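Local atomic coordinates of GDSL-like protein (Collinsella aerofaciens ATCC 25986, PDB entry 7BXD), a protein that probably hydrolyses acyl ester bonds as a GDSL-type acylhydrolase of the SGNH hydrolase clan. Residues G59-G64 with L229-A234; N50-T55 with Y221-Y226; T30-G35 with V66-G71. All blocks are in the same frame, centred on the assembly; numbering follows the deposited sequence.

Contact 1: G59-G64 with L229-A234; sequences GALLGG and LAHRIA
Leu61 and His231 both turn CG anti to their own carbonyl carbon (chi1 -69° and -78°), which sets CG of each beside its own backbone N; the side chains cross at about a right angle. The CD2 methyl of Leu61 sits over one face of the imidazole, 3.9 Å from the ring centroid and displaced toward the rim, in a CH-pi contact. Its nearest ring atom is His231 CE1, 3.5 Å from Leu61 CD2. The sister methyl faces the helix itself, with Leu61 CD1 3.9 Å from Ala230 CB. One turn further along helix 223-240, Ala234 CB lies 4.0 Å from Leu61 CB, and Leu62 CD2 comes in at 4.1 Å from the same Ala234 methyl. Alanine suits both helix positions, since its short side chain lets branched leucines come up close to the helix surface.

Helix 55-61 ends here in a Schellman motif. Gly64 N bonds to Gly59 O at 2.9 Å and Gly63 N to Ala60 O at 3.1 Å, while Gly63, the C-prime residue, takes the positive phi at which a CB would press against the preceding carbonyl oxygen. This turn carries the chain off toward strand 66-71 just after the two leucines have met the partner helix.

His231 NE2 also makes a weak hydrogen bond to Glu227 OE2. Buried Leu62, Ala230 and Ala234 lie inward of the exposed Leu61-His231 pair, so the joint between the helices is apolar, held by methyl packing and one ring face rather than by directional polar bonds.

Contact 2: N50-T55 with Y221-Y226; sequences NDISWT and YSPAGY
Ile52, Ser53 and Trp54 pack against Tyr226 in the first turn of helix 223-240, where a loop meets a capped helix N-terminus. The segment 221-226 directly follows sequence that fits the Asp-x-x-His motif of SGNH hydrolases, so this helix start probably borders the active site.

Apolar contacts come from Ile52 and Trp54, on either side of Ser53. Ile52 reaches out with CD1, which lies 4.0 Å from Pro223 CG and equally near Tyr226 CD2. Trp54 holds CG between its backbone N and carbonyl carbon (chi1 58°), and its indole presents an edge to the tyrosine: Trp54 CD1 is 3.8 Å from Tyr226 CD1, which lies near the indole plane.

The tyrosine ring is sandwiched. Tyr221 CB stands 3.4 Å above the centre of one face, while Ser53 CA sits over the opposite face, offset toward the rim, in a CH-pi contact, 4.2 Å from the ring centroid. A flat ring fills such a slot well, and a hydrogen bond from its far end, Tyr226 OH, to Asp42 O helps fix it.

Polar bonds shape each partner. Ser222 is the N-cap, its OG accepting from Gly225 N at 3.0 Å, and Pro223 fits the next position because the first turn of a helix needs no N-H there. In the loop, Ser53 OG accepts from Thr55 N in a nearly straight capping bond (171°), and also bonds Thr39 O; Trp54 NE1 is tied to Thr38 O. One water joins the two segments, donating to Ile52 O at 2.7 Å and to Pro223 O at 2.8 Å.

Contact 3: T30-G35 with V66-G71; sequences TICCFG and VVENFG
Ile31 O accepts from Glu68 N at 2.9 Å, nearly straight (175°), one of five bonds that zip strands 30-35 and 66-71 as parallel neighbours in the five-stranded sheet of the SGNH hydrolase fold. The others run Ile31 N to Val66 O, Cys33 N to Glu68 O, Phe70 N to Cys33 O and Gly35 N to Phe70 O. The last is longer, 3.1 Å, with its donor 46° out of the carbonyl plane; Phe70 O also receives Arg90. Asn69 closes an Asx turn, OD1 accepting from Gly71 N, while its ND2 bonds Thr39 O.

On the face of Thr30, Cys32 and Phe34, sulfur meets aromatic: Cys32 SG, anti to its backbone N (chi1 179°), comes 3.5 Å from Phe70 CD2, oblique to the ring. Thr30 CG2 rests 3.7 Å from Glu68 CD. On the other face, Cys33 SG lies 3.6 Å from Val67 CG1; a small cysteine and a beta-branched valine suit this layer, where both touch Thr55 of helix 55-61.

Gly35 opens a Gly-Asp-Ser sequence whose serine is probably the nucleophile, as in other GDSL hydrolases. The paired glycines draw close, Gly71 CA making a CA-H...O contact to Gly35 O at 3.3 Å.

Overall arrangement
Contact 3 lies nearest the centre of the chain yet is only partly buried, since 66-71 is an outermost strand; it relies on backbone hydrogen bonds. Contacts 1 and 2, farther out, are mostly buried with exposed rims and share helix 223-240: contact 2 holds its start, with a water and capped turns, whereas contact 1 grips it further along through methyl groups. Trp54 links all three, since Ile233 CD1 and Ala230 touch it from contact 1 and Cys33 SG from contact 3. Leu62 packs on Ile31, and Thr55 OG1 probably hydrogen-bonds Asn69 ND2. The segments of any two contacts alternate along the chain; contacts 1 and 2 join early segments to the last helix, whereas contact 3 pairs two early strands.

Contact 1: G59-G64 with L229-A234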
ATOM      1  N   GLY A  59       6.434  15.271  -0.569  1.00 17.15           N
ATOM      2  CA  GLY A  59       5.967  16.614  -0.215  1.00 18.51           C
ATOM      3  C   GLY A  59       6.481  17.670  -1.176  1.00 19.40           C
ATOM      4  O   GLY A  59       5.731  18.535  -1.640  1.00 20.29           O
ATOM      5  N   ALA A  60       7.775  17.613  -1.485  1.00 19.59           N
ATOM      6  CA  ALA A  60       8.351  18.600  -2.391  1.00 20.96           C
ATOM      7  C   ALA A  60       7.795  18.445  -3.791  1.00 20.47           C
ATOM      8  O   ALA A  60       7.589  19.441  -4.491  1.00 22.23           O
ATOM      9  CB  ALA A  60       9.872  18.480  -2.402  1.00 22.60           C
ATOM     10  N   LEU A  61       7.521  17.206  -4.214  1.00 20.56           N
ATOM     11  CA  LEU A  61       6.985  16.985  -5.555  1.00 19.96           C
ATOM     12  C   LEU A  61       5.594  17.572  -5.703  1.00 20.75           C
ATOM     13  O   LEU A  61       5.158  17.864  -6.828  1.00 23.55           O
ATOM     14  CB  LEU A  61       6.972  15.490  -5.899  1.00 20.28           C
ATOM     15  CG  LEU A  61       8.340  14.837  -6.086  1.00 22.42           C
ATOM     16  CD1 LEU A  61       8.210  13.318  -6.152  1.00 23.25           C
ATOM     17  CD2 LEU A  61       9.065  15.399  -7.321  1.00 24.61           C
ATOM     18  N   LEU A  62       4.870  17.704  -4.597  1.00 19.73           N
ATOM     19  CA  LEU A  62       3.529  18.257  -4.585  1.00 20.41           C
ATOM     20  C   LEU A  62       3.517  19.730  -4.184  1.00 22.13           C
ATOM     21  O   LEU A  62       2.448  20.275  -3.924  1.00 24.27           O
ATOM     22  CB  LEU A  62       2.630  17.429  -3.660  1.00 20.36           C
ATOM     23  CG  LEU A  62       2.390  15.985  -4.114  1.00 20.42           C
ATOM     24  CD1 LEU A  62       1.600  15.275  -3.040  1.00 20.71           C
ATOM     25  CD2 LEU A  62       1.692  15.932  -5.467  1.00 20.77           C
ATOM     26  N   GLY A  63       4.672  20.395  -4.164  1.00 22.62           N
ATOM     27  CA  GLY A  63       4.688  21.824  -3.900  1.00 24.58           C
ATOM     28  C   GLY A  63       4.650  22.208  -2.441  1.00 25.57           C
ATOM     29  O   GLY A  63       4.350  23.367  -2.116  1.00 27.55           O
ATOM     30  N   GLY A  64       4.963  21.288  -1.545  1.00 24.64           N
ATOM     31  CA  GLY A  64       5.091  21.629  -0.149  1.00 23.87           C
ATOM     32  C   GLY A  64       4.129  20.938   0.798  1.00 23.37           C
ATOM     33  O   GLY A  64       4.012  21.346   1.953  1.00 25.11           O
ATOM     34  N   LEU A 229       9.487   5.752  -7.491  1.00 14.35           N
ATOM     35  CA  LEU A 229       8.102   5.493  -7.110  1.00 14.74           C
ATOM     36  C   LEU A 229       7.408   6.772  -6.651  1.00 14.84           C
ATOM     37  O   LEU A 229       6.234   6.981  -6.951  1.00 15.54           O
ATOM     38  CB  LEU A 229       8.054   4.416  -6.024  1.00 16.11           C
ATOM     39  CG  LEU A 229       6.727   3.712  -5.817  1.00 17.17           C
ATOM     40  CD1 LEU A 229       6.384   2.829  -7.034  1.00 18.09           C
ATOM     41  CD2 LEU A 229       6.795   2.861  -4.567  1.00 18.34           C
ATOM     42  N   ALA A 230       8.119   7.626  -5.911  1.00 14.85           N
ATOM     43  CA  ALA A 230       7.524   8.880  -5.458  1.00 15.21           C
ATOM     44  C   ALA A 230       7.043   9.729  -6.631  1.00 15.25           C
ATOM     45  O   ALA A 230       5.997  10.381  -6.554  1.00 15.57           O
ATOM     46  CB  ALA A 230       8.510   9.689  -4.630  1.00 15.79           C
ATOM     47  N   HIS A 231       7.802   9.766  -7.727  1.00 15.84           N
ATOM     48  CA  HIS A 231       7.360  10.539  -8.881  1.00 15.70           C
ATOM     49  C   HIS A 231       6.076   9.968  -9.466  1.00 15.92           C
ATOM     50  O   HIS A 231       5.157  10.731  -9.836  1.00 15.84           O
ATOM     51  CB  HIS A 231       8.478  10.586  -9.920  1.00 16.42           C
ATOM     52  CG  HIS A 231       9.569  11.562  -9.581  1.00 17.96           C
ATOM     53  ND1 HIS A 231       9.735  12.767 -10.228  1.00 20.38           N
ATOM     54  CD2 HIS A 231      10.527  11.522  -8.623  1.00 19.66           C
ATOM     55  CE1 HIS A 231      10.767  13.412  -9.707  1.00 21.13           C
ATOM     56  NE2 HIS A 231      11.266  12.681  -8.730  1.00 20.96           N
ATOM     57  N   ARG A 232       5.992   8.641  -9.579  1.00 15.81           N
ATOM     58  CA  ARG A 232       4.773   8.028 -10.110  1.00 15.13           C
ATOM     59  C   ARG A 232       3.580   8.287  -9.195  1.00 14.90           C
ATOM     60  O   ARG A 232       2.464   8.553  -9.668  1.00 14.97           O
ATOM     61  CB  ARG A 232       4.987   6.521 -10.317  1.00 15.93           C
ATOM     62  CG  ARG A 232       3.751   5.774 -10.822  1.00 16.58           C
ATOM     63  CD  ARG A 232       3.429   6.153 -12.255  1.00 17.17           C
ATOM     64  NE  ARG A 232       2.166   5.608 -12.746  1.00 18.32           N
ATOM     65  CZ  ARG A 232       0.983   6.196 -12.624  1.00 19.23           C
ATOM     66  NH1 ARG A 232       0.878   7.333 -11.971  1.00 18.84           N
ATOM     67  NH2 ARG A 232      -0.113   5.638 -13.174  1.00 20.38           N
ATOM     68  N   ILE A 233       3.797   8.208  -7.883  1.00 14.99           N
ATOM     69  CA  ILE A 233       2.735   8.453  -6.915  1.00 14.65           C
ATOM     70  C   ILE A 233       2.286   9.907  -6.977  1.00 15.29           C
ATOM     71  O   ILE A 233       1.087  10.197  -6.930  1.00 15.78           O
ATOM     72  CB  ILE A 233       3.190   8.026  -5.507  1.00 14.27           C
ATOM     73  CG1 ILE A 233       3.359   6.517  -5.432  1.00 13.95           C
ATOM     74  CG2 ILE A 233       2.257   8.574  -4.447  1.00 15.31           C
ATOM     75  CD1 ILE A 233       4.140   6.028  -4.214  1.00 15.09           C
ATOM     76  N   ALA A 234       3.231  10.843  -7.082  1.00 15.52           N
ATOM     77  CA  ALA A 234       2.844  12.245  -7.197  1.00 15.84           C
ATOM     78  C   ALA A 234       1.949  12.458  -8.409  1.00 15.41           C
ATOM     79  O   ALA A 234       0.945  13.179  -8.328  1.00 16.57           O
ATOM     80  CB  ALA A 234       4.096  13.117  -7.254  1.00 17.15           C
TER

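Contact 2: N50-T55 with Y221-Y226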
ATOM      1  N   ASN A  50      12.243   5.424   6.923  1.00 15.14           N
ATOM      2  CA  ASN A  50      11.406   6.519   6.443  1.00 15.48           C
ATOM      3  C   ASN A  50      12.205   7.520   5.630  1.00 16.48           C
ATOM      4  O   ASN A  50      11.669   8.124   4.688  1.00 17.60           O
ATOM      5  CB  ASN A  50      10.744   7.247   7.609  1.00 16.90           C
ATOM      6  CG  ASN A  50       9.682   6.404   8.349  1.00 17.17           C
ATOM      7  OD1 ASN A  50       9.414   5.203   8.067  1.00 18.71           O
ATOM      8  ND2 ASN A  50       9.065   7.037   9.285  1.00 17.52           N
ATOM      9  N   ASP A  51      13.484   7.714   5.971  1.00 16.95           N
ATOM     10  CA  ASP A  51      14.262   8.721   5.255  1.00 19.02           C
ATOM     11  C   ASP A  51      14.583   8.354   3.815  1.00 17.68           C
ATOM     12  O   ASP A  51      14.939   9.262   3.043  1.00 19.50           O
ATOM     13  CB  ASP A  51      15.557   9.057   6.000  1.00 23.12           C
ATOM     14  CG  ASP A  51      15.304   9.841   7.274  1.00 29.27           C
ATOM     15  OD1 ASP A  51      14.139  10.282   7.501  1.00 32.13           O
ATOM     16  OD2 ASP A  51      16.265   9.999   8.042  1.00 31.87           O
ATOM     17  N   ILE A  52      14.440   7.071   3.429  1.00 16.35           N
ATOM     18  CA  ILE A  52      14.587   6.688   2.026  1.00 16.22           C
ATOM     19  C   ILE A  52      13.253   6.418   1.349  1.00 15.78           C
ATOM     20  O   ILE A  52      13.224   6.226   0.120  1.00 15.65           O
ATOM     21  CB  ILE A  52      15.546   5.495   1.794  1.00 16.77           C
ATOM     22  CG1 ILE A  52      14.932   4.163   2.262  1.00 16.82           C
ATOM     23  CG2 ILE A  52      16.903   5.753   2.455  1.00 18.65           C
ATOM     24  CD1 ILE A  52      15.644   2.947   1.683  1.00 17.70           C
ATOM     25  N   SER A  53      12.154   6.365   2.101  1.00 15.84           N
ATOM     26  CA  SER A  53      10.872   5.992   1.517  1.00 15.03           C
ATOM     27  C   SER A  53      10.426   7.038   0.495  1.00 14.17           C
ATOM     28  O   SER A  53      10.858   8.199   0.511  1.00 15.40           O
ATOM     29  CB  SER A  53       9.819   5.926   2.619  1.00 15.75           C
ATOM     30  OG  SER A  53       8.540   5.663   2.042  1.00 15.13           O
ATOM     31  N   TRP A  54       9.521   6.617  -0.397  1.00 14.12           N
ATOM     32  CA  TRP A  54       8.859   7.573  -1.279  1.00 14.41           C
ATOM     33  C   TRP A  54       8.216   8.704  -0.496  1.00 14.61           C
ATOM     34  O   TRP A  54       8.080   9.824  -1.023  1.00 15.28           O
ATOM     35  CB  TRP A  54       7.834   6.855  -2.161  1.00 14.82           C
ATOM     36  CG  TRP A  54       6.771   6.099  -1.426  1.00 14.15           C
ATOM     37  CD1 TRP A  54       6.821   4.772  -1.054  1.00 14.11           C
ATOM     38  CD2 TRP A  54       5.486   6.584  -0.992  1.00 14.11           C
ATOM     39  NE1 TRP A  54       5.647   4.412  -0.431  1.00 13.95           N
ATOM     40  CE2 TRP A  54       4.810   5.500  -0.378  1.00 13.92           C
ATOM     41  CE3 TRP A  54       4.826   7.826  -1.085  1.00 15.13           C
ATOM     42  CZ2 TRP A  54       3.513   5.617   0.117  1.00 14.49           C
ATOM     43  CZ3 TRP A  54       3.526   7.935  -0.596  1.00 14.98           C
ATOM     44  CH2 TRP A  54       2.892   6.843   0.006  1.00 15.00           C
ATOM     45  N   THR A  55       7.793   8.452   0.762  1.00 14.78           N
ATOM     46  CA  THR A  55       7.139   9.513   1.535  1.00 15.22           C
ATOM     47  C   THR A  55       8.063  10.703   1.749  1.00 15.88           C
ATOM     48  O   THR A  55       7.591  11.840   1.903  1.00 17.29           O
ATOM     49  CB  THR A  55       6.688   8.993   2.907  1.00 15.41           C
ATOM     50  OG1 THR A  55       7.798   8.487   3.665  1.00 15.94           O
ATOM     51  CG2 THR A  55       5.657   7.869   2.749  1.00 15.23           C
ATOM     52  N   TYR A 221      12.409  -1.737  -2.317  1.00 14.70           N
ATOM     53  CA  TYR A 221      12.963  -0.723  -3.197  1.00 14.66           C
ATOM     54  C   TYR A 221      14.258  -0.179  -2.617  1.00 14.76           C
ATOM     55  O   TYR A 221      14.388   0.009  -1.397  1.00 15.47           O
ATOM     56  CB  TYR A 221      11.946   0.440  -3.466  1.00 14.59           C
ATOM     57  CG  TYR A 221      10.697  -0.069  -4.139  1.00 14.24           C
ATOM     58  CD1 TYR A 221       9.701  -0.725  -3.396  1.00 14.50           C
ATOM     59  CD2 TYR A 221      10.552  -0.018  -5.520  1.00 14.70           C
ATOM     60  CE1 TYR A 221       8.601  -1.314  -4.022  1.00 15.14           C
ATOM     61  CE2 TYR A 221       9.442  -0.582  -6.154  1.00 15.42           C
ATOM     62  CZ  TYR A 221       8.484  -1.255  -5.390  1.00 14.91           C
ATOM     63  OH  TYR A 221       7.430  -1.877  -6.036  1.00 15.75           O
ATOM     64  N   SER A 222      15.209   0.099  -3.508  1.00 15.45           N
ATOM     65  CA  SER A 222      16.400   0.848  -3.120  1.00 15.30           C
ATOM     66  C   SER A 222      16.038   2.320  -2.922  1.00 15.18           C
ATOM     67  O   SER A 222      14.948   2.758  -3.284  1.00 15.26           O
ATOM     68  CB  SER A 222      17.424   0.740  -4.242  1.00 15.56           C
ATOM     69  OG  SER A 222      16.865   1.369  -5.401  1.00 15.92           O
ATOM     70  N   PRO A 223      16.964   3.130  -2.392  1.00 15.60           N
ATOM     71  CA  PRO A 223      16.688   4.577  -2.339  1.00 16.05           C
ATOM     72  C   PRO A 223      16.282   5.133  -3.710  1.00 15.23           C
ATOM     73  O   PRO A 223      15.322   5.909  -3.813  1.00 16.00           O
ATOM     74  CB  PRO A 223      18.010   5.150  -1.789  1.00 16.99           C
ATOM     75  CG  PRO A 223      18.523   4.037  -0.893  1.00 16.47           C
ATOM     76  CD  PRO A 223      18.199   2.763  -1.654  1.00 16.13           C
ATOM     77  N   ALA A 224      16.961   4.709  -4.787  1.00 15.44           N
ATOM     78  CA  ALA A 224      16.603   5.189  -6.124  1.00 15.61           C
ATOM     79  C   ALA A 224      15.224   4.677  -6.536  1.00 15.09           C
ATOM     80  O   ALA A 224      14.464   5.396  -7.200  1.00 15.89           O
ATOM     81  CB  ALA A 224      17.644   4.749  -7.152  1.00 17.44           C
ATOM     82  N   GLY A 225      14.893   3.425  -6.181  1.00 14.56           N
ATOM     83  CA  GLY A 225      13.562   2.904  -6.490  1.00 14.68           C
ATOM     84  C   GLY A 225      12.466   3.692  -5.792  1.00 14.27           C
ATOM     85  O   GLY A 225      11.435   3.990  -6.388  1.00 14.20           O
ATOM     86  N   TYR A 226      12.680   4.047  -4.513  1.00 14.23           N
ATOM     87  CA  TYR A 226      11.668   4.819  -3.804  1.00 14.29           C
ATOM     88  C   TYR A 226      11.547   6.224  -4.359  1.00 14.15           C
ATOM     89  O   TYR A 226      10.438   6.768  -4.401  1.00 14.53           O
ATOM     90  CB  TYR A 226      11.995   4.878  -2.297  1.00 13.86           C
ATOM     91  CG  TYR A 226      11.606   3.636  -1.534  1.00 14.67           C
ATOM     92  CD1 TYR A 226      10.279   3.208  -1.525  1.00 15.21           C
ATOM     93  CD2 TYR A 226      12.537   2.923  -0.775  1.00 14.93           C
ATOM     94  CE1 TYR A 226       9.884   2.063  -0.861  1.00 14.68           C
ATOM     95  CE2 TYR A 226      12.157   1.785  -0.078  1.00 14.51           C
ATOM     96  CZ  TYR A 226      10.828   1.345  -0.126  1.00 14.64           C
ATOM     97  OH  TYR A 226      10.429   0.192   0.520  1.00 15.57           O
TER
HETATM   98  O   HOH W   1      14.933   7.464  -1.537  1.00 17.41           O

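Contact 3: T30-G35 with V66-G71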
ATOM      1  N   THR A  30      -1.837  18.091   4.537  1.00 18.64           N
ATOM      2  CA  THR A  30      -1.123  17.032   5.249  1.00 18.49           C
ATOM      3  C   THR A  30      -1.615  15.688   4.715  1.00 16.86           C
ATOM      4  O   THR A  30      -2.824  15.427   4.697  1.00 18.08           O
ATOM      5  CB  THR A  30      -1.373  17.139   6.758  1.00 20.15           C
ATOM      6  OG1 THR A  30      -0.824  18.376   7.221  1.00 22.13           O
ATOM      7  CG2 THR A  30      -0.699  16.002   7.538  1.00 21.16           C
ATOM      8  N   ILE A  31      -0.671  14.837   4.305  1.00 16.34           N
ATOM      9  CA  ILE A  31      -0.970  13.574   3.628  1.00 15.51           C
ATOM     10  C   ILE A  31      -0.477  12.441   4.527  1.00 15.17           C
ATOM     11  O   ILE A  31       0.729  12.336   4.788  1.00 16.69           O
ATOM     12  CB  ILE A  31      -0.286  13.516   2.253  1.00 16.22           C
ATOM     13  CG1 ILE A  31      -0.716  14.730   1.397  1.00 17.78           C
ATOM     14  CG2 ILE A  31      -0.621  12.194   1.555  1.00 16.76           C
ATOM     15  CD1 ILE A  31      -0.008  14.819   0.049  1.00 19.21           C
ATOM     16  N   CYS A  32      -1.398  11.596   4.987  1.00 14.80           N
ATOM     17  CA  CYS A  32      -1.072  10.476   5.864  1.00 14.89           C
ATOM     18  C   CYS A  32      -0.940   9.202   5.029  1.00 14.28           C
ATOM     19  O   CYS A  32      -1.920   8.747   4.430  1.00 15.00           O
ATOM     20  CB  CYS A  32      -2.167  10.334   6.919  1.00 16.55           C
ATOM     21  SG  CYS A  32      -1.875   8.974   8.049  1.00 17.68           S
ATOM     22  N   CYS A  33       0.287   8.647   4.965  1.00 14.15           N
ATOM     23  CA  CYS A  33       0.598   7.476   4.142  1.00 14.12           C
ATOM     24  C   CYS A  33       0.602   6.236   5.038  1.00 13.63           C
ATOM     25  O   CYS A  33       1.538   6.036   5.837  1.00 14.51           O
ATOM     26  CB  CYS A  33       1.944   7.687   3.436  1.00 15.09           C
ATOM     27  SG  CYS A  33       1.915   9.154   2.370  1.00 15.55           S
ATOM     28  N   PHE A  34      -0.433   5.407   4.902  1.00 13.61           N
ATOM     29  CA  PHE A  34      -0.668   4.249   5.750  1.00 13.22           C
ATOM     30  C   PHE A  34      -0.302   3.023   4.904  1.00 13.10           C
ATOM     31  O   PHE A  34      -0.913   2.793   3.845  1.00 13.68           O
ATOM     32  CB  PHE A  34      -2.149   4.279   6.111  1.00 13.85           C
ATOM     33  CG  PHE A  34      -2.601   3.286   7.152  1.00 14.06           C
ATOM     34  CD1 PHE A  34      -1.774   2.869   8.192  1.00 13.78           C
ATOM     35  CD2 PHE A  34      -3.927   2.823   7.121  1.00 14.79           C
ATOM     36  CE1 PHE A  34      -2.251   2.013   9.185  1.00 14.44           C
ATOM     37  CE2 PHE A  34      -4.416   1.971   8.121  1.00 14.90           C
ATOM     38  CZ  PHE A  34      -3.584   1.569   9.159  1.00 15.00           C
ATOM     39  N   GLY A  35       0.725   2.285   5.326  1.00 13.42           N
ATOM     40  CA  GLY A  35       1.233   1.227   4.480  1.00 13.80           C
ATOM     41  C   GLY A  35       2.024   0.168   5.223  1.00 13.54           C
ATOM     42  O   GLY A  35       2.008   0.088   6.462  1.00 13.88           O
ATOM     43  N   VAL A  66       2.805  18.365   3.557  1.00 20.37           N
ATOM     44  CA  VAL A  66       3.426  17.731   4.711  1.00 20.86           C
ATOM     45  C   VAL A  66       3.035  16.265   4.665  1.00 19.55           C
ATOM     46  O   VAL A  66       1.847  15.941   4.604  1.00 21.56           O
ATOM     47  CB  VAL A  66       2.962  18.393   6.014  1.00 22.61           C
ATOM     48  CG1 VAL A  66       3.483  17.622   7.235  1.00 24.38           C
ATOM     49  CG2 VAL A  66       3.424  19.834   6.048  1.00 24.53           C
ATOM     50  N   VAL A  67       4.013  15.373   4.662  1.00 18.24           N
ATOM     51  CA  VAL A  67       3.751  13.957   4.437  1.00 17.70           C
ATOM     52  C   VAL A  67       4.136  13.186   5.691  1.00 18.11           C
ATOM     53  O   VAL A  67       5.256  13.340   6.198  1.00 20.73           O
ATOM     54  CB  VAL A  67       4.485  13.438   3.190  1.00 18.51           C
ATOM     55  CG1 VAL A  67       4.131  11.967   2.954  1.00 18.97           C
ATOM     56  CG2 VAL A  67       4.099  14.266   1.960  1.00 19.14           C
ATOM     57  N   GLU A  68       3.203  12.386   6.208  1.00 16.98           N
ATOM     58  CA  GLU A  68       3.423  11.574   7.393  1.00 16.83           C
ATOM     59  C   GLU A  68       3.532  10.104   7.000  1.00 16.01           C
ATOM     60  O   GLU A  68       2.718   9.592   6.222  1.00 17.46           O
ATOM     61  CB  GLU A  68       2.250  11.723   8.371  1.00 19.12           C
ATOM     62  CG  GLU A  68       1.905  13.167   8.703  1.00 22.36           C
ATOM     63  CD  GLU A  68       0.703  13.301   9.590  1.00 25.34           C
ATOM     64  OE1 GLU A  68      -0.276  12.563   9.358  1.00 24.43           O
ATOM     65  OE2 GLU A  68       0.733  14.175  10.499  1.00 29.04           O
ATOM     66  N   ASN A  69       4.507   9.407   7.574  1.00 15.66           N
ATOM     67  CA  ASN A  69       4.778   8.003   7.264  1.00 15.88           C
ATOM     68  C   ASN A  69       4.213   7.121   8.379  1.00 15.56           C
ATOM     69  O   ASN A  69       4.759   7.092   9.485  1.00 17.27           O
ATOM     70  CB  ASN A  69       6.284   7.806   7.115  1.00 16.04           C
ATOM     71  CG  ASN A  69       6.635   6.419   6.614  1.00 15.89           C
ATOM     72  OD1 ASN A  69       6.182   5.413   7.177  1.00 16.89           O
ATOM     73  ND2 ASN A  69       7.444   6.343   5.567  1.00 16.24           N
ATOM     74  N   PHE A  70       3.155   6.368   8.071  1.00 14.95           N
ATOM     75  CA  PHE A  70       2.617   5.338   8.953  1.00 14.78           C
ATOM     76  C   PHE A  70       2.740   3.975   8.262  1.00 14.95           C
ATOM     77  O   PHE A  70       1.772   3.226   8.103  1.00 16.04           O
ATOM     78  CB  PHE A  70       1.175   5.656   9.382  1.00 15.11           C
ATOM     79  CG  PHE A  70       1.084   6.793  10.362  1.00 15.38           C
ATOM     80  CD1 PHE A  70       1.156   6.552  11.726  1.00 15.84           C
ATOM     81  CD2 PHE A  70       0.967   8.117   9.927  1.00 16.41           C
ATOM     82  CE1 PHE A  70       1.079   7.622  12.635  1.00 16.68           C
ATOM     83  CE2 PHE A  70       0.882   9.176  10.842  1.00 17.53           C
ATOM     84  CZ  PHE A  70       0.914   8.913  12.194  1.00 16.14           C
ATOM     85  N   GLY A  71       3.955   3.652   7.834  1.00 15.55           N
ATOM     86  CA  GLY A  71       4.250   2.340   7.304  1.00 15.85           C
ATOM     87  C   GLY A  71       4.851   1.454   8.382  1.00 15.77           C
ATOM     88  O   GLY A  71       5.675   1.912   9.185  1.00 17.69           O
TER